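Local coordinates for protein ykuJ (Bacillus subtilis, PDB 2FFG) that is of unknown function, a small protein of the DUF1797 family with two identical subunits, in which an antiparallel sheet packs against helices, at residues P24-Y28 and S38-F42. Sequence-based numbering, arbitrary orientation.
Sequences PMQRY and SVKYF
Two neighbouring antiparallel strands pair here, 24-28 on strand 25-31, outermost within the chain, and 38-42 on strand 34-42, at the open end of the hairpin they form. Both backbones are extended; the strand axes approach to 4.5 Å at 165°. Met25-Tyr41 and Arg27-Val39 are hydrogen-bonded pairs, CA-CA 5.6 Å; Gln26-Lys40 and Tyr28-Ser38 are non-hydrogen-bonded, 4.0 Å. Tyr41 N gives to Met25 O (2.8 Å), Val39 N to Arg27 O (2.8 Å) and Arg27 N to Val39 O (3.0 Å); the bond from Met25 N to Tyr41 O (3.5 Å) is weak. Pro24, lacking an amide hydrogen, sits just before the strand, its CA 3.4 Å from Tyr41 O. Met25, Arg27, Val39 and Tyr41 face helix 3-21, where long Met25 and broad Tyr41 pack on Thr17 and Leu14. Val39 (chi1 p), beta-branched and apolar, suits a buried strand position, its CG1 3.9 Å from Arg27 CG, while the Arg27 guanidinium reaches a salt bridge with Glu16 of the second subunit. On the other face, polar Gln26 and Lys40 suit greater exposure (CB-CB 3.9 Å). Small Ser38 leaves room for the Tyr28 ring (chi1 m): Ser38 CB lies 3.5 Å from Tyr28 CD1. All-trans Lys40 lays its CE 3.5 Å from Pro24 CB; Pro24 CG touches Phe42 CD2 (4.1 Å). Strand 47-54 bonds the far edge of 38-42, making this the first hairpin of a meandering four-stranded antiparallel sheet, one face covered by a helix.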
loop_
_atom_site.group_PDB
_atom_site.type_symbol
_atom_site.label_atom_id
_atom_site.label_comp_id
_atom_site.label_asym_id
_atom_site.label_seq_id
_atom_site.Cartn_x
_atom_site.Cartn_y
_atom_site.Cartn_z
ATOM N N PRO A 24 14.297 -6.774 1.587
ATOM C CA PRO A 24 13.792 -6.141 0.367
ATOM C C PRO A 24 12.276 -6.201 0.315
ATOM O O PRO A 24 11.670 -7.174 0.763
ATOM C CB PRO A 24 14.421 -6.974 -0.738
ATOM C CG PRO A 24 15.708 -7.409 -0.139
ATOM C CD PRO A 24 15.309 -7.794 1.265
HETATM N N MSE A 25 11.666 -5.153 -0.223
HETATM C CA MSE A 25 10.220 -5.104 -0.340
HETATM C C MSE A 25 9.877 -4.518 -1.706
HETATM O O MSE A 25 10.656 -3.752 -2.266
HETATM C CB MSE A 25 9.624 -4.248 0.775
HETATM C CG MSE A 25 8.336 -4.816 1.348
HETATM SE SE MSE A 25 8.632 -6.402 2.442
HETATM C CE MSE A 25 8.359 -5.574 4.169
ATOM N N GLN A 26 8.714 -4.874 -2.238
ATOM C CA GLN A 26 8.322 -4.395 -3.552
ATOM C C GLN A 26 6.825 -4.146 -3.686
ATOM O O GLN A 26 6.034 -4.648 -2.898
ATOM C CB GLN A 26 8.745 -5.423 -4.593
ATOM C CG GLN A 26 8.223 -6.804 -4.267
ATOM C CD GLN A 26 8.466 -7.802 -5.370
ATOM O OE1 GLN A 26 8.002 -7.619 -6.495
ATOM N NE2 GLN A 26 9.194 -8.873 -5.057
ATOM N N ARG A 27 6.450 -3.358 -4.691
ATOM C CA ARG A 27 5.048 -3.083 -4.979
ATOM C C ARG A 27 4.864 -2.788 -6.470
ATOM O O ARG A 27 5.828 -2.520 -7.195
ATOM C CB ARG A 27 4.510 -1.928 -4.126
ATOM C CG ARG A 27 4.981 -0.540 -4.503
ATOM C CD ARG A 27 4.609 0.445 -3.414
ATOM N NE ARG A 27 3.168 0.705 -3.322
ATOM C CZ ARG A 27 2.566 1.257 -2.262
ATOM N NH1 ARG A 27 3.273 1.608 -1.187
ATOM N NH2 ARG A 27 1.254 1.471 -2.279
ATOM N N TYR A 28 3.617 -2.864 -6.919
ATOM C CA TYR A 28 3.282 -2.634 -8.312
ATOM C C TYR A 28 2.601 -1.298 -8.489
ATOM O O TYR A 28 2.064 -0.720 -7.553
ATOM C CB TYR A 28 2.309 -3.700 -8.820
ATOM C CG TYR A 28 2.877 -5.083 -8.898
ATOM C CD1 TYR A 28 3.649 -5.478 -9.986
ATOM C CD2 TYR A 28 2.660 -6.005 -7.873
ATOM C CE1 TYR A 28 4.197 -6.760 -10.060
ATOM C CE2 TYR A 28 3.207 -7.301 -7.935
ATOM C CZ TYR A 28 3.973 -7.666 -9.032
ATOM O OH TYR A 28 4.516 -8.931 -9.107
ATOM N N SER A 38 6.868 -2.553 -11.347
ATOM C CA SER A 38 6.987 -2.831 -9.929
ATOM C C SER A 38 8.317 -2.246 -9.458
ATOM O O SER A 38 9.277 -2.143 -10.228
ATOM C CB SER A 38 6.951 -4.329 -9.664
ATOM O OG SER A 38 8.066 -4.971 -10.242
ATOM N N VAL A 39 8.365 -1.829 -8.202
ATOM C CA VAL A 39 9.590 -1.273 -7.667
ATOM C C VAL A 39 9.983 -2.035 -6.411
ATOM O O VAL A 39 9.147 -2.341 -5.569
ATOM C CB VAL A 39 9.436 0.244 -7.347
ATOM C CG1 VAL A 39 8.274 0.458 -6.396
ATOM C CG2 VAL A 39 10.726 0.791 -6.735
ATOM N N LYS A 40 11.262 -2.358 -6.310
ATOM C CA LYS A 40 11.774 -3.075 -5.158
ATOM C C LYS A 40 12.831 -2.205 -4.481
ATOM O O LYS A 40 13.700 -1.621 -5.144
ATOM C CB LYS A 40 12.379 -4.402 -5.608
ATOM C CG LYS A 40 12.733 -5.351 -4.489
ATOM C CD LYS A 40 13.060 -6.731 -5.052
ATOM C CE LYS A 40 13.292 -7.746 -3.945
ATOM N NZ LYS A 40 13.553 -9.108 -4.488
ATOM N N TYR A 41 12.737 -2.088 -3.165
ATOM C CA TYR A 41 13.694 -1.290 -2.418
ATOM C C TYR A 41 14.703 -2.167 -1.705
ATOM O O TYR A 41 14.323 -3.017 -0.897
ATOM C CB TYR A 41 12.987 -0.413 -1.383
ATOM C CG TYR A 41 13.953 0.429 -0.585
ATOM C CD1 TYR A 41 14.615 1.501 -1.178
ATOM C CD2 TYR A 41 14.228 0.143 0.751
ATOM C CE1 TYR A 41 15.527 2.278 -0.467
ATOM C CE2 TYR A 41 15.146 0.915 1.482
ATOM C CZ TYR A 41 15.790 1.983 0.862
ATOM O OH TYR A 41 16.682 2.761 1.566
ATOM N N PHE A 42 15.984 -1.968 -2.007
ATOM C CA PHE A 42 17.043 -2.733 -1.357
ATOM C C PHE A 42 17.751 -1.833 -0.356
ATOM O O PHE A 42 18.368 -0.848 -0.743
ATOM C CB PHE A 42 18.064 -3.236 -2.379
ATOM C CG PHE A 42 17.497 -4.189 -3.386
ATOM C CD1 PHE A 42 16.770 -3.725 -4.476
ATOM C CD2 PHE A 42 17.677 -5.557 -3.239
ATOM C CE1 PHE A 42 16.229 -4.614 -5.403
ATOM C CE2 PHE A 42 17.140 -6.455 -4.162
ATOM C CZ PHE A 42 16.416 -5.983 -5.242
#